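Local coordinates for outer membrane protein SusF (PDB 4FE9) that binds starch at the bacterial cell surface, ahead of its transport into the periplasm for degradation, at residues Ser63-Asn68 against Glu84-Lys89; Pro79-Met82 against Phe88-Ala91; Glu364-Asn369 against Asn417-Ser422; Phe391-Pro394 against Glu400-Ser403. All coordinates share one frame; numbering follows the deposited sequence. Where two conformers were deposited one is given.

Contact 1: Ser63-Asn68 against Glu84-Lys89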
loop_
_atom_site.group_PDB
_atom_site.type_symbol
_atom_site.label_atom_id
_atom_site.label_comp_id
_atom_site.label_asym_id
_atom_site.label_seq_id
_atom_site.Cartn_x
_atom_site.Cartn_y
_atom_site.Cartn_z
ATOM N N SER A 63 -46.295 24.743 4.937
ATOM C CA SER A 63 -44.953 24.680 4.317
ATOM C C SER A 63 -44.754 23.422 3.454
ATOM O O SER A 63 -45.019 22.315 3.893
ATOM C CB SER A 63 -43.877 24.717 5.395
ATOM O OG SER A 63 -44.053 25.831 6.240
ATOM N N LYS A 64 -44.092 23.593 2.326
ATOM C CA LYS A 64 -43.557 22.477 1.576
ATOM C C LYS A 64 -42.171 22.123 2.101
ATOM O O LYS A 64 -41.506 22.951 2.699
ATOM C CB LYS A 64 -43.442 22.856 0.103
ATOM C CG LYS A 64 -44.679 22.584 -0.703
ATOM C CD LYS A 64 -44.349 22.738 -2.161
ATOM C CE LYS A 64 -45.573 22.869 -2.980
ATOM N NZ LYS A 64 -45.189 23.205 -4.372
ATOM N N ILE A 65 -41.731 20.898 1.824
ATOM C CA ILE A 65 -40.395 20.440 2.211
ATOM C C ILE A 65 -39.559 20.275 0.951
ATOM O O ILE A 65 -39.978 19.611 0.021
ATOM C CB ILE A 65 -40.464 19.086 2.953
ATOM C CG1 ILE A 65 -41.289 19.208 4.261
ATOM C CG2 ILE A 65 -39.058 18.528 3.214
ATOM C CD1 ILE A 65 -40.725 20.209 5.275
ATOM N N ALA A 66 -38.381 20.907 0.921
ATOM C CA ALA A 66 -37.408 20.670 -0.148
ATOM C C ALA A 66 -36.197 19.999 0.425
ATOM O O ALA A 66 -35.708 20.396 1.488
ATOM C CB ALA A 66 -36.998 21.999 -0.819
ATOM N N VAL A 67 -35.608 19.091 -0.339
ATOM C CA VAL A 67 -34.428 18.378 0.144
ATOM C C VAL A 67 -33.193 18.898 -0.508
ATOM O O VAL A 67 -33.056 18.804 -1.712
ATOM C CB VAL A 67 -34.562 16.804 -0.033
ATOM C CG1 VAL A 67 -33.369 16.090 0.569
ATOM C CG2 VAL A 67 -35.804 16.324 0.627
ATOM N N ASN A 68 -32.353 19.590 0.276
ATOM C CA ASN A 68 -31.111 20.217 -0.228
ATOM C C ASN A 68 -30.015 19.180 -0.420
ATOM O O ASN A 68 -29.151 19.335 -1.265
ATOM C CB ASN A 68 -30.579 21.292 0.770
ATOM C CG ASN A 68 -31.611 22.301 1.122
ATOM O OD1 ASN A 68 -32.351 22.769 0.248
ATOM N ND2 ASN A 68 -31.801 22.524 2.422
ATOM N N GLU A 84 -45.733 11.919 -0.586
ATOM C CA GLU A 84 -46.577 13.009 -0.077
ATOM C C GLU A 84 -46.554 13.044 1.439
ATOM O O GLU A 84 -46.660 14.107 2.041
ATOM C CB GLU A 84 -48.012 12.857 -0.568
ATOM C CG GLU A 84 -48.257 13.509 -1.936
ATOM C CD GLU A 84 -49.747 13.604 -2.296
ATOM O OE1 GLU A 84 -50.068 13.565 -3.511
ATOM O OE2 GLU A 84 -50.590 13.745 -1.361
ATOM N N ASP A 85 -46.318 11.882 2.039
ATOM C CA ASP A 85 -46.213 11.745 3.476
ATOM C C ASP A 85 -44.768 11.892 3.985
ATOM O O ASP A 85 -44.471 11.565 5.133
ATOM C CB ASP A 85 -46.769 10.390 3.906
ATOM C CG ASP A 85 -47.781 10.516 5.019
ATOM O OD1 ASP A 85 -47.358 10.743 6.194
ATOM O OD2 ASP A 85 -48.995 10.600 4.694
ATOM N N HIS A 86 -43.889 12.399 3.131
ATOM C CA HIS A 86 -42.512 12.707 3.527
ATOM C C HIS A 86 -41.748 11.448 3.963
ATOM O O HIS A 86 -40.847 11.514 4.790
ATOM C CB HIS A 86 -42.482 13.803 4.615
ATOM C CG HIS A 86 -43.093 15.101 4.177
ATOM N ND1 HIS A 86 -44.333 15.520 4.608
ATOM C CD2 HIS A 86 -42.691 16.010 3.248
ATOM C CE1 HIS A 86 -44.650 16.652 4.001
ATOM N NE2 HIS A 86 -43.688 16.953 3.145
ATOM N N VAL A 87 -41.982 10.361 3.242
ATOM C CA VAL A 87 -41.105 9.197 3.289
ATOM C C VAL A 87 -40.104 9.221 2.137
ATOM O O VAL A 87 -40.445 9.607 1.036
ATOM C CB VAL A 87 -41.928 7.865 3.245
ATOM C CG1 VAL A 87 -41.011 6.676 3.330
ATOM C CG2 VAL A 87 -42.928 7.842 4.371
ATOM N N PHE A 88 -38.838 8.975 2.459
ATOM C CA PHE A 88 -37.739 9.008 1.488
ATOM C C PHE A 88 -37.465 7.631 0.915
ATOM O O PHE A 88 -37.310 6.638 1.664
ATOM C CB PHE A 88 -36.474 9.586 2.140
ATOM C CG PHE A 88 -36.648 10.988 2.624
ATOM C CD1 PHE A 88 -36.371 12.066 1.768
ATOM C CD2 PHE A 88 -37.335 11.245 3.802
ATOM C CE1 PHE A 88 -36.683 13.375 2.144
ATOM C CE2 PHE A 88 -37.639 12.555 4.191
ATOM C CZ PHE A 88 -37.319 13.616 3.353
ATOM N N LYS A 89 -37.528 7.541 -0.409
ATOM C CA LYS A 89 -37.382 6.257 -1.130
ATOM C C LYS A 89 -36.140 6.283 -2.016
ATOM O O LYS A 89 -35.832 7.320 -2.650
ATOM C CB LYS A 89 -38.599 6.022 -2.010
ATOM C CG LYS A 89 -39.884 5.747 -1.272
ATOM C CD LYS A 89 -40.859 5.056 -2.203
ATOM C CE LYS A 89 -42.284 5.318 -1.787
ATOM N NZ LYS A 89 -43.212 4.243 -2.249
HETATM O O HOH W 1 -44.058 18.921 0.978
#

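Contact 2: Pro79-Met82 against Phe88-Ala91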
loop_
_atom_site.group_PDB
_atom_site.type_symbol
_atom_site.label_atom_id
_atom_site.label_comp_id
_atom_site.label_asym_id
_atom_site.label_seq_id
_atom_site.Cartn_x
_atom_site.Cartn_y
_atom_site.Cartn_z
ATOM N N PRO A 79 -29.649 8.977 -6.008
ATOM C CA PRO A 79 -30.976 9.388 -6.441
ATOM C C PRO A 79 -32.051 9.004 -5.387
ATOM O O PRO A 79 -32.032 7.904 -4.871
ATOM C CB PRO A 79 -31.193 8.580 -7.735
ATOM C CG PRO A 79 -29.803 8.271 -8.224
ATOM C CD PRO A 79 -28.969 8.109 -6.992
ATOM N N PHE A 80 -33.050 9.855 -5.198
ATOM C CA PHE A 80 -34.071 9.582 -4.180
ATOM C C PHE A 80 -35.346 10.250 -4.568
ATOM O O PHE A 80 -35.341 11.149 -5.425
ATOM C CB PHE A 80 -33.595 10.047 -2.763
ATOM C CG PHE A 80 -33.518 11.544 -2.605
ATOM C CD1 PHE A 80 -32.403 12.255 -3.067
ATOM C CD2 PHE A 80 -34.615 12.266 -2.095
ATOM C CE1 PHE A 80 -32.343 13.657 -2.951
ATOM C CE2 PHE A 80 -34.628 13.671 -2.109
ATOM C CZ PHE A 80 -33.482 14.374 -2.495
ATOM N N SER A 81 -36.457 9.779 -4.016
ATOM C CA SER A 81 -37.706 10.487 -4.144
ATOM C C SER A 81 -38.355 10.594 -2.765
ATOM O O SER A 81 -37.915 9.946 -1.828
ATOM C CB SER A 81 -38.632 9.751 -5.121
ATOM O OG SER A 81 -39.080 8.532 -4.545
ATOM N N MET A 82 -39.330 11.483 -2.625
ATOM C CA MET A 82 -39.949 11.721 -1.324
ATOM C C MET A 82 -41.466 11.740 -1.497
ATOM O O MET A 82 -41.948 12.306 -2.440
ATOM C CB MET A 82 -39.434 13.056 -0.739
ATOM C CG MET A 82 -40.157 13.511 0.519
ATOM S SD MET A 82 -39.748 15.231 1.026
ATOM C CE MET A 82 -40.911 16.174 -0.027
ATOM N N PHE A 88 -38.838 8.975 2.459
ATOM C CA PHE A 88 -37.739 9.008 1.488
ATOM C C PHE A 88 -37.465 7.631 0.915
ATOM O O PHE A 88 -37.310 6.638 1.664
ATOM C CB PHE A 88 -36.474 9.586 2.140
ATOM C CG PHE A 88 -36.648 10.988 2.624
ATOM C CD1 PHE A 88 -36.371 12.066 1.768
ATOM C CD2 PHE A 88 -37.335 11.245 3.802
ATOM C CE1 PHE A 88 -36.683 13.375 2.144
ATOM C CE2 PHE A 88 -37.639 12.555 4.191
ATOM C CZ PHE A 88 -37.319 13.616 3.353
ATOM N N LYS A 89 -37.528 7.541 -0.409
ATOM C CA LYS A 89 -37.382 6.257 -1.130
ATOM C C LYS A 89 -36.140 6.283 -2.016
ATOM O O LYS A 89 -35.832 7.320 -2.650
ATOM C CB LYS A 89 -38.599 6.022 -2.010
ATOM C CG LYS A 89 -39.884 5.747 -1.272
ATOM C CD LYS A 89 -40.859 5.056 -2.203
ATOM C CE LYS A 89 -42.284 5.318 -1.787
ATOM N NZ LYS A 89 -43.212 4.243 -2.249
ATOM N N VAL A 90 -35.470 5.130 -2.135
ATOM C CA VAL A 90 -34.395 4.968 -3.082
ATOM C C VAL A 90 -34.591 3.647 -3.820
ATOM O O VAL A 90 -35.282 2.748 -3.325
ATOM C CB VAL A 90 -32.993 4.971 -2.394
ATOM C CG1 VAL A 90 -32.693 6.360 -1.785
ATOM C CG2 VAL A 90 -32.910 3.874 -1.310
ATOM N N ALA A 91 -33.968 3.522 -4.993
ATOM C CA ALA A 91 -33.951 2.245 -5.703
ATOM C C ALA A 91 -32.999 1.292 -4.969
ATOM O O ALA A 91 -31.883 1.661 -4.644
ATOM C CB ALA A 91 -33.468 2.445 -7.231
HETATM O O HOH W 2 -32.258 5.635 -5.922
#

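Contact 3: Glu364-Asn369 against Asn417-Ser422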
loop_
_atom_site.group_PDB
_atom_site.type_symbol
_atom_site.label_atom_id
_atom_site.label_comp_id
_atom_site.label_asym_id
_atom_site.label_seq_id
_atom_site.Cartn_x
_atom_site.Cartn_y
_atom_site.Cartn_z
ATOM N N GLU A 364 11.724 4.572 4.955
ATOM C CA GLU A 364 11.871 4.398 6.417
ATOM C C GLU A 364 13.236 4.883 6.905
ATOM O O GLU A 364 14.234 4.766 6.182
ATOM C CB GLU A 364 11.658 2.941 6.824
ATOM C CG GLU A 364 10.293 2.377 6.424
ATOM C CD GLU A 364 9.126 2.978 7.252
ATOM O OE1 GLU A 364 8.437 3.917 6.762
ATOM O OE2 GLU A 364 8.922 2.521 8.393
ATOM N N PHE A 365 13.241 5.588 8.044
ATOM C CA PHE A 365 14.462 5.818 8.823
ATOM C C PHE A 365 14.477 4.967 10.049
ATOM O O PHE A 365 13.486 4.902 10.776
ATOM C CB PHE A 365 14.567 7.261 9.233
ATOM C CG PHE A 365 15.030 8.149 8.153
ATOM C CD1 PHE A 365 14.391 8.151 6.919
ATOM C CD2 PHE A 365 16.089 9.026 8.365
ATOM C CE1 PHE A 365 14.817 8.983 5.902
ATOM C CE2 PHE A 365 16.524 9.870 7.363
ATOM C CZ PHE A 365 15.894 9.848 6.114
ATOM N N GLU A 366 15.601 4.310 10.296
ATOM C CA GLU A 366 15.705 3.333 11.376
ATOM C C GLU A 366 16.994 3.523 12.173
ATOM O O GLU A 366 17.869 4.212 11.749
ATOM C CB GLU A 366 15.663 1.935 10.804
ATOM C CG GLU A 366 14.242 1.467 10.465
ATOM C CD GLU A 366 14.228 0.227 9.580
ATOM O OE1 GLU A 366 14.841 -0.805 9.968
ATOM O OE2 GLU A 366 13.569 0.280 8.522
ATOM N N LYS A 367 17.100 2.877 13.325
ATOM C CA LYS A 367 18.350 2.919 14.079
ATOM C C LYS A 367 19.468 2.327 13.196
ATOM O O LYS A 367 19.273 1.275 12.577
ATOM C CB LYS A 367 18.233 2.108 15.372
ATOM C CG LYS A 367 17.158 2.617 16.359
ATOM C CD LYS A 367 17.611 3.872 17.073
ATOM C CE LYS A 367 18.183 3.555 18.447
ATOM N NZ LYS A 367 19.676 3.626 18.462
ATOM N N PRO A 368 20.636 3.008 13.134
ATOM C CA PRO A 368 21.796 2.497 12.370
ATOM C C PRO A 368 22.475 1.349 13.082
ATOM O O PRO A 368 23.583 1.514 13.562
ATOM C CB PRO A 368 22.728 3.690 12.338
ATOM C CG PRO A 368 22.488 4.359 13.651
ATOM C CD PRO A 368 20.986 4.204 13.917
ATOM N N ASN A 369 21.756 0.242 13.269
ATOM C CA ASN A 369 22.287 -0.929 13.973
ATOM C C ASN A 369 23.080 -1.832 13.032
ATOM O O ASN A 369 22.500 -2.476 12.136
ATOM C CB ASN A 369 21.159 -1.741 14.573
ATOM C CG ASN A 369 20.494 -1.038 15.726
ATOM O OD1 ASN A 369 20.989 -0.023 16.197
ATOM N ND2 ASN A 369 19.282 -1.442 16.032
ATOM N N ASN A 417 20.001 -5.099 9.380
ATOM C CA ASN A 417 18.763 -5.828 9.152
ATOM C C ASN A 417 17.560 -4.884 9.318
ATOM O O ASN A 417 17.080 -4.694 10.410
ATOM C CB ASN A 417 18.639 -6.996 10.149
ATOM C CG ASN A 417 17.334 -7.815 9.961
ATOM O OD1 ASN A 417 16.553 -8.007 10.914
ATOM N ND2 ASN A 417 17.137 -8.364 8.737
ATOM N N PRO A 418 17.051 -4.329 8.209
ATOM C CA PRO A 418 15.854 -3.457 8.288
ATOM C C PRO A 418 14.606 -4.160 8.846
ATOM O O PRO A 418 14.483 -5.385 8.777
ATOM C CB PRO A 418 15.627 -3.027 6.827
ATOM C CG PRO A 418 16.972 -3.365 6.110
ATOM C CD PRO A 418 17.476 -4.570 6.819
ATOM N N LYS A 419 13.688 -3.371 9.404
ATOM C CA LYS A 419 12.414 -3.906 9.905
ATOM C C LYS A 419 11.780 -4.810 8.897
ATOM O O LYS A 419 11.218 -5.841 9.256
ATOM C CB LYS A 419 11.428 -2.761 10.243
ATOM C CG LYS A 419 11.480 -2.301 11.696
ATOM C CD LYS A 419 12.885 -2.533 12.304
ATOM C CE LYS A 419 12.958 -2.121 13.800
ATOM N NZ LYS A 419 14.370 -2.221 14.327
ATOM N N ALA A 420 11.678 -4.318 7.662
ATOM C CA ALA A 420 10.887 -5.000 6.615
ATOM C C ALA A 420 11.470 -6.365 6.242
ATOM O O ALA A 420 10.815 -7.157 5.571
ATOM C CB ALA A 420 10.772 -4.115 5.375
ATOM N N VAL A 421 12.731 -6.610 6.602
ATOM C CA VAL A 421 13.404 -7.879 6.222
ATOM C C VAL A 421 13.512 -8.827 7.434
ATOM O O VAL A 421 13.925 -8.411 8.513
ATOM C CB VAL A 421 14.834 -7.615 5.648
ATOM C CG1 VAL A 421 15.562 -8.981 5.284
ATOM C CG2 VAL A 421 14.763 -6.689 4.448
ATOM N N SER A 422 13.136 -10.086 7.248
ATOM C CA SER A 422 13.167 -11.050 8.346
ATOM C C SER A 422 14.611 -11.308 8.821
ATOM O O SER A 422 15.558 -11.227 8.038
ATOM C CB SER A 422 12.530 -12.362 7.923
ATOM O OG SER A 422 13.394 -13.083 7.065
HETATM O O HOH W 3 12.574 -1.507 6.636
HETATM O O HOH W 4 14.826 0.807 14.402
HETATM O O HOH W 5 20.070 -3.026 11.290
#

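Contact 4: Phe391-Pro394 against Glu400-Ser403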
loop_
_atom_site.group_PDB
_atom_site.type_symbol
_atom_site.label_atom_id
_atom_site.label_comp_id
_atom_site.label_asym_id
_atom_site.label_seq_id
_atom_site.Cartn_x
_atom_site.Cartn_y
_atom_site.Cartn_z
ATOM N N PHE A 391 27.466 -2.903 16.786
ATOM C CA PHE A 391 28.602 -2.012 16.656
ATOM C C PHE A 391 28.250 -0.733 17.423
ATOM O O PHE A 391 27.174 -0.150 17.199
ATOM C CB PHE A 391 28.832 -1.613 15.178
ATOM C CG PHE A 391 29.695 -2.582 14.377
ATOM C CD1 PHE A 391 30.615 -2.084 13.470
ATOM C CD2 PHE A 391 29.360 -3.933 14.298
ATOM C CE1 PHE A 391 31.305 -2.938 12.592
ATOM C CE2 PHE A 391 30.101 -4.811 13.473
ATOM C CZ PHE A 391 31.060 -4.295 12.619
ATOM N N THR A 392 29.223 -0.178 18.144
ATOM C CA THR A 392 29.079 1.175 18.666
ATOM C C THR A 392 28.916 2.175 17.529
ATOM O O THR A 392 29.605 2.077 16.504
ATOM C CB THR A 392 30.302 1.608 19.534
ATOM O OG1 THR A 392 31.275 2.240 18.694
ATOM C CG2 THR A 392 30.913 0.421 20.232
ATOM N N VAL A 393 28.109 3.216 17.784
ATOM C CA VAL A 393 27.781 4.243 16.796
ATOM C C VAL A 393 28.528 5.570 17.079
ATOM O O VAL A 393 28.382 6.143 18.134
ATOM C CB VAL A 393 26.238 4.527 16.798
ATOM C CG1 VAL A 393 25.888 5.597 15.804
ATOM C CG2 VAL A 393 25.458 3.267 16.517
ATOM N N PRO A 394 29.199 6.123 16.071
ATOM C CA PRO A 394 29.909 7.362 16.295
ATOM C C PRO A 394 28.954 8.549 16.551
ATOM O O PRO A 394 27.890 8.639 15.912
ATOM C CB PRO A 394 30.652 7.574 14.979
ATOM C CG PRO A 394 29.762 6.942 13.950
ATOM C CD PRO A 394 29.093 5.784 14.639
ATOM N N GLU A 400 33.404 6.445 13.185
ATOM C CA GLU A 400 33.498 5.073 12.761
ATOM C C GLU A 400 32.679 4.202 13.675
ATOM O O GLU A 400 32.638 4.428 14.885
ATOM C CB GLU A 400 34.983 4.625 12.716
ATOM C CG GLU A 400 35.813 5.453 11.700
ATOM C CD GLU A 400 37.304 5.052 11.620
ATOM O OE1 GLU A 400 37.944 5.426 10.612
ATOM O OE2 GLU A 400 37.833 4.399 12.566
ATOM N N PHE A 401 31.857 3.348 13.080
ATOM C CA PHE A 401 31.234 2.281 13.831
ATOM C C PHE A 401 32.322 1.263 14.149
ATOM O O PHE A 401 33.180 0.994 13.319
ATOM C CB PHE A 401 30.100 1.626 12.999
ATOM C CG PHE A 401 28.983 2.585 12.610
ATOM C CD1 PHE A 401 29.214 3.618 11.740
ATOM C CD2 PHE A 401 27.702 2.415 13.100
ATOM C CE1 PHE A 401 28.198 4.519 11.407
ATOM C CE2 PHE A 401 26.677 3.294 12.745
ATOM C CZ PHE A 401 26.939 4.345 11.894
ATOM N N VAL A 402 32.277 0.691 15.344
ATOM C CA VAL A 402 33.296 -0.254 15.763
ATOM C C VAL A 402 32.663 -1.451 16.391
ATOM O O VAL A 402 31.709 -1.324 17.145
ATOM C CB VAL A 402 34.323 0.413 16.755
ATOM C CG1 VAL A 402 35.438 -0.586 17.142
ATOM C CG2 VAL A 402 34.920 1.660 16.120
ATOM N N SER A 403 33.096 -2.631 15.955
ATOM C CA SER A 403 32.543 -3.887 16.435
ATOM C C SER A 403 33.109 -4.253 17.798
ATOM O O SER A 403 34.162 -3.756 18.187
ATOM C CB SER A 403 32.839 -5.021 15.429
ATOM O OG SER A 403 34.244 -5.233 15.270
#

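Contact 1: Ser63-Asn68 against Glu84-Lys89
I65 and V67 lean across to H86 and F88, pairing up as I65 with H86 and V67 with F88. The I65 branch that does the touching is CG1; a chi1 of -61° sets it beside the backbone N, where it meets the imidazole. CG1 lies 3.5 Å from H86 NE2, at an oblique approach to the ring, and I65 CB backs it up at 3.8 Å from H86 CD2. The same ring has E84 O above one face, offset toward the rim. A water lies at the ring's edge, in its plane: it is 3.0 Å from H86 NE2 and accepts a hydrogen bond from I65 N at 3.2 Å. Further along, V67 CG2 comes in at the edge of the F88 ring, near its plane, 3.4 Å from F88 CE1. M82 touches I65, V67 and F88, while I117 of strand 111-122 packs on both V67 and F88. Strand 64-72 meets H86 and strand 87-91 mainly through side chains, with no direct backbone pairing between them: 64-72 pairs with 111-122, and 87-91 with 48-57 and 81-82, consistent with the two facing layers of an Ig-like (E-set) beta sandwich, here in the N-terminal domain.

Contact 2: Pro79-Met82 against Phe88-Ala91
A short antiparallel beta hairpin, strand 81-82 against strand 87-91, brings M82 and S81 alongside F88 and K89. S81 and K89 form its hydrogen-bonded pair: S81 N gives to K89 O at 2.9 Å, in the carbonyl plane, and K89 N gives back to S81 O at 2.8 Å along a nearly straight path (177°), tilted from the carbonyl plane. K89 O also receives the CA-H of F80, with F80 CA 3.2 Å away. On the face that carries S81 and K89, the serine hydroxyl OG rests 3.6 Å from K89 CB, while the lysine chain runs on away from the other strand. M82 and F88, the next, non-hydrogen-bonded pair, send their side chains to the opposite face, side by side. With CG anti to the backbone N (chi1 172°), the M82 chain is laid over the phenyl face: M82 CG is 4.2 Å from the F88 ring centroid, a CH-pi contact, and M82 SD follows obliquely, 3.7 Å from F88 CZ, as a Met-aromatic contact. F80 CB packs on V90 CG1 at 3.9 Å. Past the paired strands, one water links P79 O to A91 N, just ahead of helix 92-102. Two backbone bonds therefore set the register, while dispersion and sulfur-aromatic attraction hold the M82 side chain against F88.

Contact 3: Glu364-Asn369 against Asn417-Ser422
E366 reaches across from the end of strand 360-366 to the turn at P418-K419, and its carboxylate carries the contact. CG stands anti to the carbonyl carbon and the rest of the chain is stretched out, which delivers the carboxylate to the type I turn P418 to V421. There E366 OE1 takes the K419 N-H at 2.9 Å (157°), on its syn side and 30° out of the carboxylate plane, and OE1 also sits 3.3 Å from P418 CA. The second oxygen works through solvent: a water gives to E366 OE2 at 2.8 Å and accepts from A420 N at 3.1 Å, so consecutive N-H groups of the turn face one carboxylate. The K419 chain runs antiparallel to that of E366. A kink at chi2 (28°, well off staggered) folds it so that K419 CD packs 3.5 Å from E366 OE1. K419 NZ stops 4.6 Å from E366 OE1, too far for a salt bridge, and shares a water with K367 N instead. N417 turns its amide back on its own loop, where ND2 makes weak bonds to V421 O and S422 O; another water joins N417 N to N369 O. Y353 packs on P418 and A420 from the side of CBM 2. The acceptor is thus anionic and the direct donor a main-chain amide, with lysine's charge close enough probably to favour the carboxylate electrostatically.

Contact 4: Phe391-Pro394 against Glu400-Ser403
V402 O is approached by two groups from F391-T392: T392 N donates to it at 2.9 Å, in the carbonyl plane but bent to 134°, and the CA-H of F391 makes a bent contact with it, F391 CA 3.2 Å away. The return bond, V402 N to T392 O, is longer at 3.2 Å and lies in the carbonyl plane on a lone pair. Together they make T392 and V402 a hydrogen-bonded antiparallel pair, the single bridge here. Two aromatic rings flank it. F401 CG stands beside its backbone N (chi1 -60°), and one face of the ring meets P394, whose CD sits over its centre at 3.5 Å from the centroid, a CH-pi contact. V393 lies alongside the same ring, with CG1 3.9 Å from F401 CE2. At the other end S403 CB covers one face of the F391 ring, 3.5 Å from its centroid and shifted toward the rim, while F401 CB comes to the edge of that ring, 3.8 Å from F391 CD1. S403 OG turns instead to V458 N, and E400 OE2 forms a salt bridge with R468. F462 and W349 meet the F401 ring edge-to-face. Strand 401-402, an outer strand of a three-stranded antiparallel sheet in CBM 3, is paired with 458-461 on one side, and the chain just before it folds back to cover its other edge by one isolated beta bridge.

From the N terminus, contact 1 comes first, closing the chain between strand 64-72 and strand 87-91. Contact 2 returns to that second strand from 79-82, within the loop of contact 1, so the two end on a shared stretch at F88-K89. V67 and F80 join them directly. CBM 1 and nearly all of CBM 2 follow before contact 3 opens, about 59 Å away, centre to centre, from contact 1. It closes a long excursion that starts at the end of CBM 2 and returns in CBM 3, tying the two modules together. Contact 4 closes a short loop wholly inside that excursion, and P368 of contact 3 packs on F401 and V393 of contact 4.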